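Local coordinates for fructooligosaccharide ABC transporter substrate-binding protein FusA (Streptococcus pneumoniae, PDB 5G5Y), which binds kestose, nystose and longer fructooligosaccharides, but not sucrose, and delivers them to the FusABC-MsmK ABC transporter for import, at residues Phe194-Ala199 and Leu285-Gly290; Asp159-Leu164 and Val231-Gln236; Lys155-Leu160 and Phe198-Ile203. One frame throughout, in Å; residues are numbered along the deposited sequence.

Interaction 1 of 3, residues Phe194-Ala199 and Leu285-Gly290; sequences FKFLFA and LPVLAG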
ATOM      1  N   PHE A 194      13.791  -7.450  -4.939  1.00 13.84           N
ATOM      2  CA  PHE A 194      14.213  -8.664  -4.273  1.00 14.24           C
ATOM      3  C   PHE A 194      14.324  -8.578  -2.742  1.00 14.50           C
ATOM      4  O   PHE A 194      14.647  -9.582  -2.111  1.00 14.19           O
ATOM      5  CB  PHE A 194      15.581  -9.193  -4.842  1.00 14.95           C
ATOM      6  CG  PHE A 194      16.721  -8.217  -4.730  1.00 15.47           C
ATOM      7  CD1 PHE A 194      17.356  -7.983  -3.519  1.00 16.12           C
ATOM      8  CD2 PHE A 194      17.122  -7.476  -5.830  1.00 16.21           C
ATOM      9  CE1 PHE A 194      18.381  -7.046  -3.426  1.00 15.70           C
ATOM     10  CE2 PHE A 194      18.149  -6.545  -5.727  1.00 16.72           C
ATOM     11  CZ  PHE A 194      18.792  -6.349  -4.530  1.00 15.97           C
ATOM     12  N   LYS A 195      14.123  -7.394  -2.151  1.00 13.80           N
ATOM     13  CA  LYS A 195      14.508  -7.152  -0.744  1.00 14.20           C
ATOM     14  C   LYS A 195      13.778  -8.083   0.257  1.00 14.44           C
ATOM     15  O   LYS A 195      14.294  -8.335   1.362  1.00 13.72           O
ATOM     16  CB  LYS A 195      14.400  -5.664  -0.348  1.00 14.70           C
ATOM     17  CG  LYS A 195      12.963  -5.134  -0.265  1.00 14.91           C
ATOM     18  CD  LYS A 195      12.864  -3.734   0.341  1.00 14.99           C
ATOM     19  CE  LYS A 195      13.720  -2.678  -0.362  1.00 15.36           C
ATOM     20  NZ  LYS A 195      13.169  -2.371  -1.718  1.00 15.62           N
ATOM     21  N   PHE A 196      12.621  -8.633  -0.131  1.00 13.72           N
ATOM     22  CA  PHE A 196      11.968  -9.708   0.637  1.00 15.65           C
ATOM     23  C   PHE A 196      12.932 -10.810   1.161  1.00 14.97           C
ATOM     24  O   PHE A 196      12.790 -11.330   2.298  1.00 13.87           O
ATOM     25  CB  PHE A 196      10.831 -10.336  -0.208  1.00 16.42           C
ATOM     26  CG  PHE A 196      10.160 -11.482   0.458  1.00 17.56           C
ATOM     27  CD1 PHE A 196       9.215 -11.258   1.463  1.00 18.57           C
ATOM     28  CD2 PHE A 196      10.524 -12.768   0.151  1.00 19.93           C
ATOM     29  CE1 PHE A 196       8.615 -12.313   2.128  1.00 18.78           C
ATOM     30  CE2 PHE A 196       9.933 -13.838   0.823  1.00 20.38           C
ATOM     31  CZ  PHE A 196       8.981 -13.602   1.811  1.00 20.40           C
ATOM     32  N   LEU A 197      13.932 -11.163   0.360  1.00 15.01           N
ATOM     33  CA  LEU A 197      14.837 -12.268   0.721  1.00 16.20           C
ATOM     34  C   LEU A 197      15.826 -11.889   1.826  1.00 15.94           C
ATOM     35  O   LEU A 197      16.425 -12.778   2.428  1.00 16.46           O
ATOM     36  CB  LEU A 197      15.642 -12.765  -0.491  1.00 17.18           C
ATOM     37  CG  LEU A 197      14.841 -13.521  -1.574  1.00 19.36           C
ATOM     38  CD1 LEU A 197      15.782 -14.054  -2.649  1.00 21.11           C
ATOM     39  CD2 LEU A 197      14.007 -14.663  -0.998  1.00 19.34           C
ATOM     40  N   PHE A 198      16.024 -10.600   2.087  1.00 14.26           N
ATOM     41  CA  PHE A 198      17.029 -10.186   3.083  1.00 14.95           C
ATOM     42  C   PHE A 198      16.763 -10.728   4.482  1.00 13.82           C
ATOM     43  O   PHE A 198      17.721 -10.938   5.245  1.00 13.32           O
ATOM     44  CB  PHE A 198      17.188  -8.654   3.113  1.00 14.92           C
ATOM     45  CG  PHE A 198      18.137  -8.135   2.048  1.00 16.85           C
ATOM     46  CD1 PHE A 198      18.246  -8.759   0.787  1.00 18.38           C
ATOM     47  CD2 PHE A 198      18.946  -7.037   2.306  1.00 19.46           C
ATOM     48  CE1 PHE A 198      19.130  -8.275  -0.181  1.00 18.57           C
ATOM     49  CE2 PHE A 198      19.829  -6.550   1.348  1.00 19.56           C
ATOM     50  CZ  PHE A 198      19.920  -7.169   0.099  1.00 19.68           C
ATOM     51  N   ALA A 199      15.489 -10.924   4.806  1.00 13.18           N
ATOM     52  CA  ALA A 199      15.058 -11.424   6.103  1.00 12.79           C
ATOM     53  C   ALA A 199      15.551 -12.849   6.399  1.00 13.64           C
ATOM     54  O   ALA A 199      15.666 -13.234   7.573  1.00 12.77           O
ATOM     55  CB  ALA A 199      13.536 -11.336   6.233  1.00 13.50           C
ATOM     56  N   LEU A 285       7.224 -18.970  -3.429  1.00 17.88           N
ATOM     57  CA  LEU A 285       8.479 -19.493  -2.925  1.00 18.52           C
ATOM     58  C   LEU A 285       8.353 -19.424  -1.401  1.00 18.58           C
ATOM     59  O   LEU A 285       8.236 -18.310  -0.860  1.00 19.69           O
ATOM     60  CB  LEU A 285       9.652 -18.622  -3.396  1.00 18.74           C
ATOM     61  CG  LEU A 285      11.046 -19.062  -2.930  1.00 18.77           C
ATOM     62  CD1 LEU A 285      11.418 -20.384  -3.565  1.00 19.51           C
ATOM     63  CD2 LEU A 285      12.101 -18.038  -3.246  1.00 18.59           C
ATOM     64  N   PRO A 286       8.370 -20.567  -0.713  1.00 18.82           N
ATOM     65  CA  PRO A 286       8.286 -20.459   0.747  1.00 19.73           C
ATOM     66  C   PRO A 286       9.446 -19.696   1.383  1.00 17.53           C
ATOM     67  O   PRO A 286      10.524 -19.570   0.785  1.00 18.73           O
ATOM     68  CB  PRO A 286       8.313 -21.916   1.227  1.00 20.66           C
ATOM     69  CG  PRO A 286       8.100 -22.748  -0.006  1.00 21.76           C
ATOM     70  CD  PRO A 286       8.583 -21.958  -1.155  1.00 20.23           C
ATOM     71  N   VAL A 287       9.230 -19.252   2.600  1.00 16.36           N
ATOM     72  CA  VAL A 287      10.245 -18.518   3.350  1.00 16.81           C
ATOM     73  C   VAL A 287      11.480 -19.429   3.512  1.00 17.80           C
ATOM     74  O   VAL A 287      11.358 -20.603   3.924  1.00 17.94           O
ATOM     75  CB  VAL A 287       9.696 -18.057   4.701  1.00 16.36           C
ATOM     76  CG1 VAL A 287      10.806 -17.494   5.599  1.00 16.38           C
ATOM     77  CG2 VAL A 287       8.606 -17.038   4.442  1.00 16.37           C
ATOM     78  N   LEU A 288      12.641 -18.903   3.157  1.00 17.34           N
ATOM     79  CA  LEU A 288      13.904 -19.672   3.183  1.00 17.69           C
ATOM     80  C   LEU A 288      14.696 -19.420   4.454  1.00 18.45           C
ATOM     81  O   LEU A 288      14.788 -18.292   4.932  1.00 17.17           O
ATOM     82  CB  LEU A 288      14.757 -19.261   2.009  1.00 17.78           C
ATOM     83  CG  LEU A 288      14.072 -19.402   0.655  1.00 18.61           C
ATOM     84  CD1 LEU A 288      14.991 -18.924  -0.460  1.00 19.82           C
ATOM     85  CD2 LEU A 288      13.693 -20.844   0.380  1.00 19.57           C
ATOM     86  N   ALA A 289      15.314 -20.457   4.976  1.00 18.26           N
ATOM     87  CA  ALA A 289      16.232 -20.277   6.086  1.00 17.93           C
ATOM     88  C   ALA A 289      17.547 -19.818   5.514  1.00 18.46           C
ATOM     89  O   ALA A 289      18.006 -20.325   4.475  1.00 18.23           O
ATOM     90  CB  ALA A 289      16.389 -21.569   6.860  1.00 18.59           C
ATOM     91  N   GLY A 290      18.156 -18.843   6.173  1.00 18.11           N
ATOM     92  CA  GLY A 290      19.469 -18.376   5.787  1.00 18.33           C
ATOM     93  C   GLY A 290      20.549 -19.266   6.366  1.00 19.67           C
ATOM     94  O   GLY A 290      20.253 -20.315   6.971  1.00 19.20           O
TER

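Interaction 2 of 3, residues Asp159-Leu164 and Val231-Gln236; sequences DLIKVL and VKFIRQ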
ATOM      1  N   ASP A 159      20.082 -23.925  -0.896  1.00 22.67           N
ATOM      2  CA  ASP A 159      19.222 -24.704  -1.829  1.00 22.96           C
ATOM      3  C   ASP A 159      18.768 -23.891  -3.005  1.00 21.57           C
ATOM      4  O   ASP A 159      18.732 -24.392  -4.161  1.00 23.28           O
ATOM      5  CB  ASP A 159      17.924 -25.216  -1.178  1.00 25.24           C
ATOM      6  CG  ASP A 159      18.137 -26.263  -0.128  1.00 28.25           C
ATOM      7  OD1 ASP A 159      19.210 -26.900  -0.103  1.00 29.44           O
ATOM      8  OD2 ASP A 159      17.192 -26.448   0.689  1.00 29.34           O
ATOM      9  N   LEU A 160      18.406 -22.635  -2.749  1.00 20.34           N
ATOM     10  CA  LEU A 160      17.958 -21.761  -3.820  1.00 19.22           C
ATOM     11  C   LEU A 160      19.069 -21.566  -4.840  1.00 18.82           C
ATOM     12  O   LEU A 160      18.820 -21.583  -6.023  1.00 19.05           O
ATOM     13  CB  LEU A 160      17.494 -20.392  -3.285  1.00 19.37           C
ATOM     14  CG  LEU A 160      17.030 -19.366  -4.319  1.00 20.09           C
ATOM     15  CD1 LEU A 160      15.841 -19.874  -5.158  1.00 20.83           C
ATOM     16  CD2 LEU A 160      16.718 -18.043  -3.667  1.00 19.85           C
ATOM     17  N   ILE A 161      20.296 -21.350  -4.388  1.00 20.18           N
ATOM     18  CA  ILE A 161      21.398 -21.217  -5.345  1.00 21.15           C
ATOM     19  C   ILE A 161      21.460 -22.486  -6.261  1.00 21.39           C
ATOM     20  O   ILE A 161      21.529 -22.344  -7.478  1.00 21.50           O
ATOM     21  CB  ILE A 161      22.738 -20.988  -4.644  1.00 20.78           C
ATOM     22  CG1 ILE A 161      22.775 -19.603  -3.986  1.00 21.66           C
ATOM     23  CG2 ILE A 161      23.881 -21.081  -5.652  1.00 21.20           C
ATOM     24  CD1 ILE A 161      23.934 -19.405  -3.031  1.00 22.56           C
ATOM     25  N   LYS A 162      21.367 -23.681  -5.662  1.00 22.82           N
ATOM     26  CA  LYS A 162      21.437 -24.972  -6.404  1.00 26.03           C
ATOM     27  C   LYS A 162      20.291 -25.108  -7.401  1.00 24.22           C
ATOM     28  O   LYS A 162      20.492 -25.449  -8.552  1.00 23.13           O
ATOM     29  CB  LYS A 162      21.449 -26.185  -5.452  1.00 29.91           C
ATOM     30  CG  LYS A 162      22.650 -26.265  -4.501  1.00 37.09           C
ATOM     31  CD  LYS A 162      22.640 -27.545  -3.659  1.00 43.52           C
ATOM     32  CE  LYS A 162      23.515 -27.444  -2.398  1.00 48.89           C
ATOM     33  NZ  LYS A 162      22.780 -26.895  -1.205  1.00 52.13           N
ATOM     34  N   VAL A 163      19.082 -24.755  -6.985  1.00 21.76           N
ATOM     35  CA  VAL A 163      17.946 -24.717  -7.897  1.00 20.33           C
ATOM     36  C   VAL A 163      18.100 -23.731  -9.044  1.00 20.36           C
ATOM     37  O   VAL A 163      17.742 -24.036 -10.201  1.00 20.23           O
ATOM     38  CB  VAL A 163      16.635 -24.440  -7.098  1.00 21.58           C
ATOM     39  CG1 VAL A 163      15.504 -23.963  -7.978  1.00 22.25           C
ATOM     40  CG2 VAL A 163      16.253 -25.690  -6.356  1.00 22.94           C
ATOM     41  N   LEU A 164      18.580 -22.518  -8.751  1.00 18.52           N
ATOM     42  CA  LEU A 164      18.767 -21.553  -9.814  1.00 18.34           C
ATOM     43  C   LEU A 164      19.838 -22.022 -10.839  1.00 17.98           C
ATOM     44  O   LEU A 164      19.713 -21.760 -12.037  1.00 18.76           O
ATOM     45  CB  LEU A 164      19.156 -20.178  -9.242  1.00 18.49           C
ATOM     46  CG  LEU A 164      18.088 -19.536  -8.324  1.00 18.74           C
ATOM     47  CD1 LEU A 164      18.648 -18.294  -7.678  1.00 18.30           C
ATOM     48  CD2 LEU A 164      16.803 -19.210  -9.053  1.00 19.09           C
ATOM     49  N   VAL A 231      23.030  -8.547   0.770  1.00 14.51           N
ATOM     50  CA  VAL A 231      23.634  -8.026  -0.441  1.00 15.04           C
ATOM     51  C   VAL A 231      24.682  -9.015  -0.971  1.00 15.67           C
ATOM     52  O   VAL A 231      24.714  -9.282  -2.175  1.00 15.81           O
ATOM     53  CB  VAL A 231      24.242  -6.610  -0.242  1.00 14.81           C
ATOM     54  CG1 VAL A 231      24.921  -6.156  -1.528  1.00 15.48           C
ATOM     55  CG2 VAL A 231      23.175  -5.610   0.132  1.00 15.18           C
ATOM     56  N   LYS A 232      25.478  -9.581  -0.077  1.00 15.70           N
ATOM     57  CA  LYS A 232      26.520 -10.535  -0.461  1.00 16.84           C
ATOM     58  C   LYS A 232      25.876 -11.771  -1.091  1.00 16.96           C
ATOM     59  O   LYS A 232      26.429 -12.339  -2.021  1.00 15.55           O
ATOM     60  CB  LYS A 232      27.382 -10.916   0.716  1.00 17.22           C
ATOM     61  CG  LYS A 232      28.275  -9.762   1.128  1.00 18.74           C
ATOM     62  CD  LYS A 232      29.068 -10.098   2.366  1.00 23.07           C
ATOM     63  CE  LYS A 232      30.186 -11.057   2.021  1.00 27.18           C
ATOM     64  NZ  LYS A 232      31.302 -10.926   2.993  1.00 32.92           N
ATOM     65  N   PHE A 233      24.672 -12.116  -0.641  1.00 16.38           N
ATOM     66  CA  PHE A 233      23.943 -13.254  -1.240  1.00 17.48           C
ATOM     67  C   PHE A 233      23.511 -12.953  -2.682  1.00 18.35           C
ATOM     68  O   PHE A 233      23.751 -13.754  -3.594  1.00 19.41           O
ATOM     69  CB  PHE A 233      22.718 -13.654  -0.379  1.00 17.68           C
ATOM     70  CG  PHE A 233      21.879 -14.727  -1.002  1.00 17.93           C
ATOM     71  CD1 PHE A 233      22.326 -16.057  -1.007  1.00 18.22           C
ATOM     72  CD2 PHE A 233      20.651 -14.435  -1.568  1.00 18.70           C
ATOM     73  CE1 PHE A 233      21.575 -17.052  -1.612  1.00 18.31           C
ATOM     74  CE2 PHE A 233      19.878 -15.453  -2.163  1.00 19.11           C
ATOM     75  CZ  PHE A 233      20.335 -16.752  -2.166  1.00 19.17           C
ATOM     76  N   ILE A 234      22.919 -11.775  -2.914  1.00 17.08           N
ATOM     77  CA  ILE A 234      22.492 -11.417  -4.255  1.00 15.73           C
ATOM     78  C   ILE A 234      23.757 -11.307  -5.170  1.00 16.18           C
ATOM     79  O   ILE A 234      23.717 -11.751  -6.339  1.00 15.96           O
ATOM     80  CB  ILE A 234      21.654 -10.126  -4.279  1.00 16.10           C
ATOM     81  CG1 ILE A 234      20.403 -10.243  -3.359  1.00 15.96           C
ATOM     82  CG2 ILE A 234      21.211  -9.801  -5.714  1.00 16.22           C
ATOM     83  CD1 ILE A 234      19.469 -11.386  -3.667  1.00 16.19           C
ATOM     84  N   ARG A 235      24.845 -10.759  -4.634  1.00 14.51           N
ATOM     85  CA  ARG A 235      26.153 -10.767  -5.364  1.00 15.61           C
ATOM     86  C   ARG A 235      26.610 -12.186  -5.802  1.00 16.38           C
ATOM     87  O   ARG A 235      27.088 -12.372  -6.917  1.00 17.42           O
ATOM     88  CB  ARG A 235      27.223 -10.080  -4.550  1.00 16.21           C
ATOM     89  CG  ARG A 235      28.630 -10.198  -5.115  1.00 16.37           C
ATOM     90  CD  ARG A 235      28.781  -9.551  -6.473  1.00 16.53           C
ATOM     91  NE  ARG A 235      30.136  -9.767  -7.007  1.00 18.59           N
ATOM     92  CZ  ARG A 235      30.559  -9.370  -8.208  1.00 19.49           C
ATOM     93  NH1 ARG A 235      29.770  -8.714  -9.028  1.00 18.78           N
ATOM     94  NH2 ARG A 235      31.801  -9.654  -8.598  1.00 22.29           N
ATOM     95  N   GLN A 236      26.482 -13.153  -4.917  1.00 16.10           N
ATOM     96  CA  GLN A 236      26.730 -14.558  -5.264  1.00 19.30           C
ATOM     97  C   GLN A 236      25.896 -15.001  -6.438  1.00 17.95           C
ATOM     98  O   GLN A 236      26.436 -15.622  -7.358  1.00 17.96           O
ATOM     99  CB  GLN A 236      26.447 -15.497  -4.103  1.00 22.04           C
ATOM    100  CG  GLN A 236      27.433 -15.475  -2.961  1.00 24.66           C
ATOM    101  CD  GLN A 236      26.983 -16.450  -1.862  1.00 28.79           C
ATOM    102  OE1 GLN A 236      26.252 -16.077  -0.943  1.00 29.83           O
ATOM    103  NE2 GLN A 236      27.372 -17.708  -1.993  1.00 28.97           N
TER

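Interaction 3 of 3, residues Lys155-Leu160 and Phe198-Ile203; sequences KTTDDL and FAAFGI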
ATOM      1  N   LYS A 155      14.476 -25.047   0.594  1.00 24.32           N
ATOM      2  CA  LYS A 155      14.195 -24.714   1.964  1.00 26.22           C
ATOM      3  C   LYS A 155      15.149 -23.665   2.547  1.00 23.46           C
ATOM      4  O   LYS A 155      14.836 -23.066   3.554  1.00 19.55           O
ATOM      5  CB  LYS A 155      14.306 -25.970   2.834  1.00 29.74           C
ATOM      6  CG  LYS A 155      13.311 -27.079   2.525  1.00 35.72           C
ATOM      7  CD  LYS A 155      13.441 -28.177   3.577  1.00 40.52           C
ATOM      8  CE  LYS A 155      12.739 -29.457   3.167  1.00 45.46           C
ATOM      9  NZ  LYS A 155      13.652 -30.338   2.385  1.00 50.36           N
ATOM     10  N   THR A 156      16.341 -23.532   1.966  1.00 21.30           N
ATOM     11  CA  THR A 156      17.392 -22.657   2.448  1.00 21.01           C
ATOM     12  C   THR A 156      17.885 -21.782   1.300  1.00 19.32           C
ATOM     13  O   THR A 156      17.676 -22.092   0.115  1.00 18.87           O
ATOM     14  CB  THR A 156      18.606 -23.448   2.981  1.00 22.45           C
ATOM     15  OG1 THR A 156      19.352 -24.016   1.880  1.00 21.68           O
ATOM     16  CG2 THR A 156      18.166 -24.554   3.957  1.00 23.82           C
ATOM     17  N   THR A 157      18.587 -20.712   1.650  1.00 18.13           N
ATOM     18  CA  THR A 157      19.205 -19.867   0.648  1.00 18.15           C
ATOM     19  C   THR A 157      20.247 -20.634  -0.198  1.00 19.16           C
ATOM     20  O   THR A 157      20.359 -20.381  -1.403  1.00 18.32           O
ATOM     21  CB  THR A 157      19.818 -18.592   1.271  1.00 17.70           C
ATOM     22  OG1 THR A 157      20.708 -18.916   2.343  1.00 18.44           O
ATOM     23  CG2 THR A 157      18.662 -17.722   1.804  1.00 19.07           C
ATOM     24  N   ASP A 158      20.976 -21.548   0.428  1.00 20.98           N
ATOM     25  CA  ASP A 158      21.940 -22.395  -0.321  1.00 23.61           C
ATOM     26  C   ASP A 158      21.222 -23.340  -1.299  1.00 22.60           C
ATOM     27  O   ASP A 158      21.675 -23.487  -2.426  1.00 23.63           O
ATOM     28  CB  ASP A 158      22.861 -23.158   0.629  1.00 27.95           C
ATOM     29  CG  ASP A 158      24.067 -22.330   1.085  1.00 31.90           C
ATOM     30  OD1 ASP A 158      24.214 -21.152   0.672  1.00 36.29           O
ATOM     31  OD2 ASP A 158      24.895 -22.862   1.853  1.00 40.72           O
ATOM     32  N   ASP A 159      20.082 -23.925  -0.896  1.00 22.67           N
ATOM     33  CA  ASP A 159      19.222 -24.704  -1.829  1.00 22.96           C
ATOM     34  C   ASP A 159      18.768 -23.891  -3.005  1.00 21.57           C
ATOM     35  O   ASP A 159      18.732 -24.392  -4.161  1.00 23.28           O
ATOM     36  CB  ASP A 159      17.924 -25.216  -1.178  1.00 25.24           C
ATOM     37  CG  ASP A 159      18.137 -26.263  -0.128  1.00 28.25           C
ATOM     38  OD1 ASP A 159      19.210 -26.900  -0.103  1.00 29.44           O
ATOM     39  OD2 ASP A 159      17.192 -26.448   0.689  1.00 29.34           O
ATOM     40  N   LEU A 160      18.406 -22.635  -2.749  1.00 20.34           N
ATOM     41  CA  LEU A 160      17.958 -21.761  -3.820  1.00 19.22           C
ATOM     42  C   LEU A 160      19.069 -21.566  -4.840  1.00 18.82           C
ATOM     43  O   LEU A 160      18.820 -21.583  -6.023  1.00 19.05           O
ATOM     44  CB  LEU A 160      17.494 -20.392  -3.285  1.00 19.37           C
ATOM     45  CG  LEU A 160      17.030 -19.366  -4.319  1.00 20.09           C
ATOM     46  CD1 LEU A 160      15.841 -19.874  -5.158  1.00 20.83           C
ATOM     47  CD2 LEU A 160      16.718 -18.043  -3.667  1.00 19.85           C
ATOM     48  N   PHE A 198      16.024 -10.600   2.087  1.00 14.26           N
ATOM     49  CA  PHE A 198      17.029 -10.186   3.083  1.00 14.95           C
ATOM     50  C   PHE A 198      16.763 -10.728   4.482  1.00 13.82           C
ATOM     51  O   PHE A 198      17.721 -10.938   5.245  1.00 13.32           O
ATOM     52  CB  PHE A 198      17.188  -8.654   3.113  1.00 14.92           C
ATOM     53  CG  PHE A 198      18.137  -8.135   2.048  1.00 16.85           C
ATOM     54  CD1 PHE A 198      18.246  -8.759   0.787  1.00 18.38           C
ATOM     55  CD2 PHE A 198      18.946  -7.037   2.306  1.00 19.46           C
ATOM     56  CE1 PHE A 198      19.130  -8.275  -0.181  1.00 18.57           C
ATOM     57  CE2 PHE A 198      19.829  -6.550   1.348  1.00 19.56           C
ATOM     58  CZ  PHE A 198      19.920  -7.169   0.099  1.00 19.68           C
ATOM     59  N   ALA A 199      15.489 -10.924   4.806  1.00 13.18           N
ATOM     60  CA  ALA A 199      15.058 -11.424   6.103  1.00 12.79           C
ATOM     61  C   ALA A 199      15.551 -12.849   6.399  1.00 13.64           C
ATOM     62  O   ALA A 199      15.666 -13.234   7.573  1.00 12.77           O
ATOM     63  CB  ALA A 199      13.536 -11.336   6.233  1.00 13.50           C
ATOM     64  N   ALA A 200      15.916 -13.593   5.355  1.00 14.25           N
ATOM     65  CA  ALA A 200      16.637 -14.851   5.560  1.00 15.17           C
ATOM     66  C   ALA A 200      17.928 -14.689   6.334  1.00 16.02           C
ATOM     67  O   ALA A 200      18.377 -15.673   6.934  1.00 18.26           O
ATOM     68  CB  ALA A 200      16.867 -15.589   4.240  1.00 16.52           C
ATOM     69  N   PHE A 201      18.482 -13.466   6.381  1.00 14.71           N
ATOM     70  CA  PHE A 201      19.748 -13.185   7.050  1.00 14.54           C
ATOM     71  C   PHE A 201      19.544 -12.516   8.375  1.00 14.60           C
ATOM     72  O   PHE A 201      20.498 -12.068   9.026  1.00 13.74           O
ATOM     73  CB  PHE A 201      20.662 -12.383   6.101  1.00 15.19           C
ATOM     74  CG  PHE A 201      20.959 -13.136   4.839  1.00 15.25           C
ATOM     75  CD1 PHE A 201      22.000 -14.051   4.807  1.00 16.48           C
ATOM     76  CD2 PHE A 201      20.114 -13.042   3.737  1.00 15.53           C
ATOM     77  CE1 PHE A 201      22.210 -14.825   3.664  1.00 17.11           C
ATOM     78  CE2 PHE A 201      20.306 -13.820   2.609  1.00 15.91           C
ATOM     79  CZ  PHE A 201      21.386 -14.690   2.564  1.00 15.87           C
ATOM     80  N   GLY A 202      18.288 -12.464   8.812  1.00 13.93           N
ATOM     81  CA  GLY A 202      17.939 -11.759  10.008  1.00 13.84           C
ATOM     82  C   GLY A 202      17.483 -10.351   9.697  1.00 14.18           C
ATOM     83  O   GLY A 202      18.096  -9.656   8.875  1.00 14.89           O
ATOM     84  N   ILE A 203      16.379  -9.948  10.352  1.00 14.30           N
ATOM     85  CA  ILE A 203      15.865  -8.560  10.325  1.00 14.30           C
ATOM     86  C   ILE A 203      15.222  -8.159   9.003  1.00 12.75           C
ATOM     87  O   ILE A 203      14.029  -7.766   8.957  1.00 11.93           O
ATOM     88  CB  ILE A 203      16.925  -7.520  10.750  1.00 14.96           C
ATOM     89  CG1 ILE A 203      17.441  -7.891  12.138  1.00 17.09           C
ATOM     90  CG2 ILE A 203      16.304  -6.137  10.781  1.00 15.47           C
ATOM     91  CD1 ILE A 203      18.525  -7.006  12.704  1.00 19.44           C
TER

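Interaction 1 of 3, residues Phe194-Ala199 and Leu285-Gly290
The ring of F196 meets V287 with its far end: CZ lies 4.3 Å from V287 CG2, and the methyl stands oblique to the ring. The same ring meets that of Y412, the two planes inclined at about 60°. The ring of F194, in the same segment, takes CE1 of F198 in its plane, at its edge. F196 reaches across because its CG is anti to the backbone N (chi1 177°), which carries the ring out from the 3-10 turn.

Beside it, one methyl of L197 does double duty. CD2 sits 4.4 Å from L288 CD1 and 4.5 Å from L285 CD2, so it meets two methyls lying side by side, from leucines whose side chains both start toward it. FusA is a solute-binding protein of family 1, and here the 3-10 turn that follows strand 181-183 lies against the extended chain leaving the edge strand 282-284 of a mixed sheet. L197 also rests on F268 of an inner strand of that sheet, 264-269. No hydrogen bond crosses between the two segments, and carbon-carbon separations beyond 4 Å make this a light apolar touch. The turn holds its own shape through L197 N to F194 O at 3.0 Å, while F196 N is bonded to D137 OD2 and K195 NZ forms salt bridges with D193 and D207.

Interaction 2 of 3, residues Asp159-Leu164 and Val231-Gln236
I161 and F233 make the main apolar contact between these two helices. Their side chains slide past each other in opposite directions, and two atoms of the isoleucine, CG1 and CD1, lie against the same ring carbon: CE1 of F233 is 3.6 Å from I161 CD1 and 3.7 Å from I161 CG1. The approach is oblique to the ring. L160 adds a second apolar touch, crossing F233 at about a right angle, with CD2 near the ring plane at its edge and 4.1 Å from F233 CZ. The phenylalanine leaves its helix with CG anti to the backbone N (chi1 175°), which carries the end of the ring toward helix 157-169.

The one polar group to join in is the amide of Q236. Its chain runs extended beyond CG, and NE2 comes to 4.0 Å from I161 CD1, a van der Waals touch at the outer margin of the contact. No hydrogen bond or salt bridge links the segments.

The axes run nearly parallel, at 20°, and come no closer than 11.7 Å, so the long side chains bridge the distance. Around them, L160 also touches L288, L164 packs on P182 and F183 of strand 181-183, and I234 meets F183 as well. Helix 225-239 is also engaged by helices 429-455 and 459-472, through V231 with R450, W453 and I459 and through the salt bridge of K232 to D460.

Interaction 3 of 3, residues Lys155-Leu160 and Phe198-Ile203
A single methyl carries this contact: CG2 of T157 sits 3.7 Å from CB of A200 and 4.1 Å from CZ of F201. The threonine and the phenylalanine cross obliquely, and the methyl meets the ring aslant. T157 turns CG2 anti to its carbonyl carbon, leaving OG1 between the backbone N and that carbonyl (chi1 53°), so the methyl and not the hydroxyl is what A200 and F201 meet. A200 offers CB directly, while F201 starts off to one side and returns with the end of its ring. In the plane of that ring, at its edge, lies the carbonyl O of F198.

One step out, each partner is set by its own backbone. T157 opens helix 157-169, and T156 just before it is the N-cap: T156 OG1 accepts from D159 N at 2.9 Å in a nearly straight bond (169°). D159 answers through OD2, which takes a weak bond from T156 N at 3.3 Å, completing a capping box, and a better one from K155 N at 3.1 Å on its anti lone pair. Across the contact, the 3-10 turn is tied by F201 N to F198 O at 2.9 Å and ends at F201, and G202 after it has backbone angles that call for glycine. F201 O is hydrogen-bonded to N226 ND2, and the F201 side chain is about 9 Å from that of N224, a calcium ligand. Both T157 and F201 touch P291.

Between the segments there are dispersion contacts alone, so the chemistry divides in two. The capping groups of T156 and D159 are bonded within their own segment, while the backbone of K155 and T157 bonds to A289; what T157 turns to the 3-10 turn is hydrocarbon, with no directional bond fixing one segment against the other.

All three contacts are buried, apolar and free of hydrogen bonds between their paired segments; interaction 2 adds the amide of Q236 at its margin, and interaction 3 uses the methyl of a threonine. Interactions 1 and 3 use consecutive parts of one 3-10 turn, sharing F198 and A199, whereas interactions 2 and 3 both use helix 157-169. Interaction 1 lies nearest the centre of the chain, the F196 side chain about 10 Å from that of substrate-binding N191; interaction 2 lies farthest out, away from the annotated sites, and the F201 side chain of interaction 3 is about 13 Å from a bound calcium ion. Polar links run between contacts instead: A289 of interaction 1 pairs through its backbone with K155 and T157.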